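Local coordinates for putative exported protein (Bacteroides fragilis, PDB 3FZX) that is of unknown function but binds calcium and, with its barrel related to the LolA/LolB lipoprotein carriers, probably handles a lipid or lipid-like ligand, at residues I19-Y24 and V85-T90; N114-N117 and E123-D126; V156-G161 and G194-E199. All blocks are in the same frame, centred on the assembly; numbering follows the deposited sequence.

Interaction 1: residues I19-Y24 and V85-T90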
# COMPACT_ATOMS: atom_id res chain seq x y z
N ILE A 19 -1.80 20.79 -6.20
CA ILE A 19 -3.21 20.64 -6.55
C ILE A 19 -4.00 20.86 -5.28
O ILE A 19 -3.64 20.29 -4.24
CB ILE A 19 -3.54 19.20 -7.06
CG1 ILE A 19 -2.82 18.89 -8.38
CG2 ILE A 19 -5.04 19.00 -7.27
CD1 ILE A 19 -2.99 19.87 -9.41
N THR A 20 -5.05 21.67 -5.35
CA THR A 20 -5.94 21.92 -4.22
C THR A 20 -7.32 21.45 -4.59
O THR A 20 -7.81 21.76 -5.67
CB THR A 20 -6.00 23.39 -3.89
OG1 THR A 20 -4.66 23.83 -3.66
CG2 THR A 20 -6.87 23.67 -2.63
N ARG A 21 -7.95 20.70 -3.69
CA ARG A 21 -9.32 20.28 -3.85
C ARG A 21 -10.13 20.70 -2.60
O ARG A 21 -9.67 20.53 -1.46
CB ARG A 21 -9.36 18.77 -4.08
CG ARG A 21 -10.66 18.33 -4.72
CD ARG A 21 -10.62 16.97 -5.41
NE ARG A 21 -10.76 15.90 -4.43
CZ ARG A 21 -9.79 15.08 -4.04
NH1 ARG A 21 -8.58 15.15 -4.57
NH2 ARG A 21 -10.06 14.16 -3.12
N ASN A 22 -11.30 21.28 -2.82
CA ASN A 22 -12.18 21.74 -1.74
C ASN A 22 -13.25 20.69 -1.44
O ASN A 22 -13.73 20.03 -2.38
CB ASN A 22 -12.84 23.08 -2.10
CG ASN A 22 -11.90 24.26 -1.95
OD1 ASN A 22 -10.74 24.10 -1.58
ND2 ASN A 22 -12.40 25.44 -2.22
N CYS A 23 -13.62 20.57 -0.16
CA CYS A 23 -14.66 19.63 0.31
C CYS A 23 -15.85 20.37 0.84
O CYS A 23 -15.66 21.31 1.62
CB CYS A 23 -14.11 18.76 1.43
SG CYS A 23 -12.63 17.88 0.88
N TYR A 24 -17.04 19.91 0.47
CA TYR A 24 -18.30 20.58 0.79
C TYR A 24 -19.35 19.64 1.42
O TYR A 24 -19.38 18.44 1.11
CB TYR A 24 -18.92 21.19 -0.49
CG TYR A 24 -17.99 22.11 -1.24
CD1 TYR A 24 -17.90 23.47 -0.92
CD2 TYR A 24 -17.19 21.63 -2.30
CE1 TYR A 24 -17.02 24.32 -1.59
CE2 TYR A 24 -16.33 22.47 -2.99
CZ TYR A 24 -16.24 23.82 -2.63
OH TYR A 24 -15.37 24.67 -3.26
N VAL A 85 -10.28 9.02 -0.60
CA VAL A 85 -11.45 8.54 0.14
C VAL A 85 -11.43 9.10 1.59
O VAL A 85 -12.44 9.07 2.25
CB VAL A 85 -11.61 6.97 0.14
CG1 VAL A 85 -11.26 6.37 -1.22
CG2 VAL A 85 -10.79 6.33 1.23
N ALA A 86 -10.28 9.59 2.06
CA ALA A 86 -10.23 10.34 3.34
C ALA A 86 -10.99 11.68 3.28
O ALA A 86 -11.21 12.30 4.33
CB ALA A 86 -8.78 10.58 3.82
N THR A 87 -11.41 12.13 2.09
CA THR A 87 -12.26 13.31 2.02
C THR A 87 -13.70 13.01 2.42
O THR A 87 -14.53 13.90 2.40
CB THR A 87 -12.25 14.02 0.65
OG1 THR A 87 -13.06 13.31 -0.29
CG2 THR A 87 -10.84 14.17 0.11
N PHE A 88 -14.02 11.77 2.80
CA PHE A 88 -15.36 11.48 3.33
C PHE A 88 -15.49 12.20 4.68
O PHE A 88 -14.52 12.30 5.41
CB PHE A 88 -15.55 9.97 3.49
CG PHE A 88 -15.59 9.19 2.17
CD1 PHE A 88 -15.36 9.80 0.92
CD2 PHE A 88 -15.83 7.81 2.18
CE1 PHE A 88 -15.39 9.06 -0.26
CE2 PHE A 88 -15.86 7.06 1.00
CZ PHE A 88 -15.63 7.69 -0.22
N PRO A 89 -16.68 12.74 5.01
CA PRO A 89 -16.82 13.52 6.25
C PRO A 89 -16.41 12.81 7.56
O PRO A 89 -15.81 13.44 8.44
CB PRO A 89 -18.31 13.84 6.28
CG PRO A 89 -18.70 13.90 4.86
CD PRO A 89 -17.89 12.84 4.18
N THR A 90 -16.73 11.53 7.67
CA THR A 90 -16.36 10.72 8.85
C THR A 90 -14.86 10.76 9.03
O THR A 90 -14.37 10.93 10.12
CB THR A 90 -16.86 9.24 8.74
OG1 THR A 90 -18.28 9.25 8.62
CG2 THR A 90 -16.47 8.40 9.96

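Interaction 2: residues N114-N117 and E123-D126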
# COMPACT_ATOMS: atom_id res chain seq x y z
N ASN A 114 -7.93 2.43 -23.34
CA ASN A 114 -8.67 1.15 -23.36
C ASN A 114 -10.14 1.34 -23.04
O ASN A 114 -10.53 1.31 -21.88
CB ASN A 114 -8.06 0.20 -22.34
CG ASN A 114 -6.59 0.10 -22.49
OD1 ASN A 114 -6.04 0.55 -23.51
ND2 ASN A 114 -5.92 -0.47 -21.49
N PRO A 115 -10.98 1.52 -24.08
CA PRO A 115 -12.37 1.89 -23.88
C PRO A 115 -13.17 0.83 -23.15
O PRO A 115 -12.94 -0.38 -23.29
CB PRO A 115 -12.90 2.06 -25.31
CG PRO A 115 -12.12 1.10 -26.09
CD PRO A 115 -10.73 1.13 -25.49
N MSE A 116 -14.10 1.33 -22.35
CA MSE A 116 -14.93 0.52 -21.50
C MSE A 116 -16.36 0.82 -21.81
O MSE A 116 -16.69 1.92 -22.18
CB MSE A 116 -14.63 0.87 -20.06
CG MSE A 116 -13.29 0.38 -19.64
SE MSE A 116 -12.87 0.88 -17.83
CE MSE A 116 -12.38 2.72 -18.11
N ASN A 117 -17.20 -0.19 -21.67
CA ASN A 117 -18.64 -0.01 -21.76
C ASN A 117 -19.19 0.35 -20.37
O ASN A 117 -18.66 -0.10 -19.35
CB ASN A 117 -19.28 -1.27 -22.32
CG ASN A 117 -18.90 -1.49 -23.78
OD1 ASN A 117 -18.76 -0.54 -24.53
ND2 ASN A 117 -18.74 -2.74 -24.18
N GLU A 123 -12.17 -4.52 -14.30
CA GLU A 123 -10.88 -3.83 -14.35
C GLU A 123 -10.60 -2.97 -13.11
O GLU A 123 -9.51 -2.40 -13.02
CB GLU A 123 -10.75 -2.92 -15.57
CG GLU A 123 -10.99 -3.59 -16.94
CD GLU A 123 -12.47 -3.61 -17.37
OE1 GLU A 123 -13.38 -3.58 -16.48
OE2 GLU A 123 -12.72 -3.68 -18.60
N PHE A 124 -11.55 -2.82 -12.19
CA PHE A 124 -11.35 -1.96 -10.99
C PHE A 124 -11.20 -2.81 -9.74
O PHE A 124 -12.03 -3.65 -9.50
CB PHE A 124 -12.56 -1.04 -10.77
CG PHE A 124 -12.80 -0.05 -11.88
CD1 PHE A 124 -13.57 -0.38 -12.98
CD2 PHE A 124 -12.30 1.23 -11.80
CE1 PHE A 124 -13.81 0.53 -13.96
CE2 PHE A 124 -12.52 2.14 -12.78
CZ PHE A 124 -13.27 1.80 -13.88
N ASP A 125 -10.16 -2.59 -8.94
CA ASP A 125 -9.96 -3.34 -7.70
C ASP A 125 -10.62 -2.61 -6.53
O ASP A 125 -10.71 -1.38 -6.51
CB ASP A 125 -8.49 -3.46 -7.35
CG ASP A 125 -7.67 -4.23 -8.37
OD1 ASP A 125 -8.19 -5.14 -9.07
OD2 ASP A 125 -6.45 -3.92 -8.46
N ASP A 126 -11.05 -3.40 -5.55
CA ASP A 126 -11.58 -2.91 -4.31
C ASP A 126 -10.42 -2.43 -3.43
O ASP A 126 -9.28 -2.80 -3.66
CB ASP A 126 -12.35 -4.02 -3.58
CG ASP A 126 -13.57 -4.50 -4.35
OD1 ASP A 126 -14.01 -3.84 -5.30
OD2 ASP A 126 -14.07 -5.57 -4.01

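Interaction 3: residues V156-G161 and G194-E199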
# COMPACT_ATOMS: atom_id res chain seq x y z
N VAL A 156 -15.88 17.90 -17.21
CA VAL A 156 -16.32 18.37 -15.91
C VAL A 156 -15.77 19.78 -15.74
O VAL A 156 -14.58 20.00 -15.96
CB VAL A 156 -15.79 17.49 -14.75
CG1 VAL A 156 -16.29 18.04 -13.42
CG2 VAL A 156 -16.23 16.00 -14.92
N ASN A 157 -16.61 20.73 -15.37
CA ASN A 157 -16.20 22.13 -15.21
C ASN A 157 -15.93 22.38 -13.76
O ASN A 157 -16.77 22.10 -12.94
CB ASN A 157 -17.31 23.06 -15.65
CG ASN A 157 -17.51 23.10 -17.13
OD1 ASN A 157 -16.58 22.94 -17.91
ND2 ASN A 157 -18.73 23.35 -17.53
N THR A 158 -14.76 22.93 -13.45
CA THR A 158 -14.39 23.17 -12.07
C THR A 158 -13.77 24.58 -11.96
O THR A 158 -13.49 25.23 -12.99
CB THR A 158 -13.35 22.14 -11.56
OG1 THR A 158 -12.05 22.51 -12.03
CG2 THR A 158 -13.69 20.73 -12.01
N PRO A 159 -13.55 25.05 -10.71
CA PRO A 159 -12.85 26.34 -10.55
C PRO A 159 -11.44 26.38 -11.15
O PRO A 159 -10.98 27.46 -11.55
CB PRO A 159 -12.85 26.55 -9.03
CG PRO A 159 -14.14 25.87 -8.59
CD PRO A 159 -14.23 24.64 -9.47
N ALA A 160 -10.77 25.23 -11.23
CA ALA A 160 -9.46 25.13 -11.89
C ALA A 160 -9.57 25.03 -13.41
O ALA A 160 -8.58 25.18 -14.10
CB ALA A 160 -8.63 23.94 -11.33
N GLY A 161 -10.75 24.77 -13.95
CA GLY A 161 -10.94 24.67 -15.40
C GLY A 161 -11.83 23.48 -15.77
O GLY A 161 -12.43 22.84 -14.90
N GLY A 194 -5.56 13.53 -11.30
CA GLY A 194 -6.19 12.60 -10.37
C GLY A 194 -7.66 12.95 -10.29
O GLY A 194 -8.29 13.25 -11.31
N ILE A 195 -8.19 12.97 -9.07
CA ILE A 195 -9.61 13.22 -8.83
C ILE A 195 -9.94 14.70 -9.07
O ILE A 195 -9.40 15.60 -8.41
CB ILE A 195 -10.04 12.85 -7.36
CG1 ILE A 195 -9.63 11.40 -6.98
CG2 ILE A 195 -11.54 13.10 -7.16
CD1 ILE A 195 -9.97 10.35 -8.00
N VAL A 196 -10.85 14.92 -10.00
CA VAL A 196 -11.32 16.26 -10.35
C VAL A 196 -12.59 16.59 -9.56
O VAL A 196 -12.81 17.73 -9.17
CB VAL A 196 -11.57 16.34 -11.88
CG1 VAL A 196 -12.30 17.59 -12.28
CG2 VAL A 196 -10.21 16.25 -12.60
N ARG A 197 -13.42 15.57 -9.33
CA ARG A 197 -14.67 15.75 -8.62
C ARG A 197 -15.07 14.43 -7.99
O ARG A 197 -14.74 13.37 -8.53
CB ARG A 197 -15.74 16.22 -9.61
CG ARG A 197 -17.12 16.42 -8.98
CD ARG A 197 -18.20 16.78 -10.03
NE ARG A 197 -19.49 16.95 -9.36
CZ ARG A 197 -19.91 18.08 -8.77
NH1 ARG A 197 -19.19 19.20 -8.78
NH2 ARG A 197 -21.08 18.09 -8.15
N SER A 198 -15.73 14.50 -6.85
CA SER A 198 -16.33 13.33 -6.24
C SER A 198 -17.59 13.72 -5.50
O SER A 198 -17.75 14.89 -5.10
CB SER A 198 -15.39 12.64 -5.26
OG SER A 198 -15.30 13.38 -4.06
N GLU A 199 -18.48 12.75 -5.32
CA GLU A 199 -19.75 12.96 -4.62
C GLU A 199 -20.06 11.73 -3.80
O GLU A 199 -19.86 10.62 -4.28
CB GLU A 199 -20.88 13.16 -5.62
CG GLU A 199 -20.79 14.42 -6.45
CD GLU A 199 -21.82 14.47 -7.57
OE1 GLU A 199 -22.65 13.54 -7.68
OE2 GLU A 199 -21.78 15.42 -8.34

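Interaction 1: residues I19-Y24 and V85-T90
Cys23 and Thr87 bring the two backbones closest, with 7.0 Å between Cys23 CA and Thr87 CA, and no hydrogen bond joins strand residues 19-24 to residues 85-90. The latter leave a 3-10 turn, closed by Phe88 N on Val85 O at 3.2 Å, and reach Phe88, the N-cap of helix 89-94. Contact therefore rests on three side chains: Arg21 and Cys23, two positions apart on one face of the strand, both meet Thr87. The Thr87 side chain takes both contacts, through CB and CG2. Thr87 CG2 lies 3.3 Å from Arg21 NH2, obliquely to the guanidinium plane. Cys23 SG approaches Thr87 CB at 3.9 Å. Arg21 leaves the backbone with CG opposite N (chi1 -160°) and bends at chi3 (80°), which carries its head across the threonine at roughly a right angle. The guanidinium is held from elsewhere: NH1 forms a salt bridge with Asp84 and NE bonds to Ser211 OG. Thr87 OG1 bonds to Asp84 O, so that Asp84 engages both Arg21, through its carboxylate, and Thr87, through its backbone carbonyl. All three touching residues are buried. Strand 18-25 lies between strands 30-44 and 207-217 in the barrel wall, and its inward side meets the turn leading to helix 89-94, while Phe88 packs on strand 161-175.

Interaction 2: residues N114-N117 and E123-D126
Met116, present as selenomethionine, meets Phe124 through its selenium, and this is the close-packed half of the contact. Met116 SE lies 4.0 Å from Phe124 CE1 and is nearly as close to CZ, so it sits by the far end of the ring instead of over its centre. The distance from Met116 SE to the Phe124 ring centroid is 5.0 Å, with the approach 60° off the ring normal, an oblique Met-aromatic contact. The Met116 chain is extended at chi2 (178°) and delivers the selenium across the gap between backbones whose nearest CA atoms, those of Met116 and Glu123, are 9.3 Å apart. A bend at chi3 (-78°) then turns the terminal methyl aside. Phe124 is buried, and Phe150 of strand 136-158 touches both Phe124 and Met116, with Arg148 and Pro109 adding to the surroundings of the phenylalanine.

The other half is looser. Glu123 is exposed, and its carboxylate passes alongside the Met116 stem, with Glu123 OE2 4.2 Å from Met116 CG; no hydrogen bond crosses between the segments. The side-chain amide of Asn107 holds residues 123-126 instead, ND2 donating to Glu123 O and OD1 accepting from Asp125 N, and Asn117 N bonds to Asp120. The two segments are the flanks of one irregular loop between strands 99-107 and 127-133, and the five residues between them include Gly119, Asp121 and Asp122, which bind calcium. The Met-aromatic contact thus joins the two flanks of an acidic calcium-binding loop and packs them on Phe150 of the barrel.

Interaction 3: residues V156-G161 and G194-E199
Val196 stands at the centre of this contact, its CG1 meeting both Thr158 and Val156. The Thr158 CG2 to Val196 CG1 approach is 3.4 Å, tighter than usual for two methyls, and the two side chains cross at about a right angle. Val156 and Val196 run alongside one another, pointing opposite ways, with 4.2 Å between Val156 CG1 and Val196 CG1. The same Val156 methyl, placed opposite the backbone N by chi1 of 180°, also touches Arg197 CD at 4.1 Å. No hydrogen bond joins the two segments.

A second shell positions Thr158 and Arg197. Thr158 opens a type I beta turn to Gly161: Gly161 N bonds to Thr158 O across the turn at 2.9 Å, and Gly161 O accepts from both Thr158 N and Thr158 OG1, which helps to fix the methyl facing Val196. Arg197 stays extended from CG to NE and forms a side-on salt bridge with Glu199, NE and NH2 both donating to OE2, with 2.8 Å between Arg197 NH2 and Glu199 OE2. The oxygen lies in the guanidinium plane, and the nitrogens meet it on its anti side from opposite faces of the carboxylate. Glu199 OE1 bonds in turn to Tyr201 OH.

Farther out, Cys165 of strand 161-175 touches both valines, and Trp188 of strand 180-190 packs on Val156, Arg197 and Glu199. Trp188 pairs with both Val196 and Arg197 through the backbone, a classic beta bulge, where the chain turns a corner in the antiparallel barrel.

Interactions 1 and 3 both reach the barrel sheet: their centres are 12 Å apart, and they touch where Arg21 CD packs on Ile195 O at 3.5 Å. Ser211 on strand 207-217 joins them further, since it bonds to Arg21 and to Ser198. Interaction 2 stands apart on the outer loop, about 24 Å from interaction 1 and about 20 Å from interaction 3, centre to centre. It is the one next to the calcium site, with the Glu123 side chain about 8 Å from a bound calcium ion, whereas the other two lie away from it. Interaction 1 is the most central of the three, its centre about 8 Å from that of the chain.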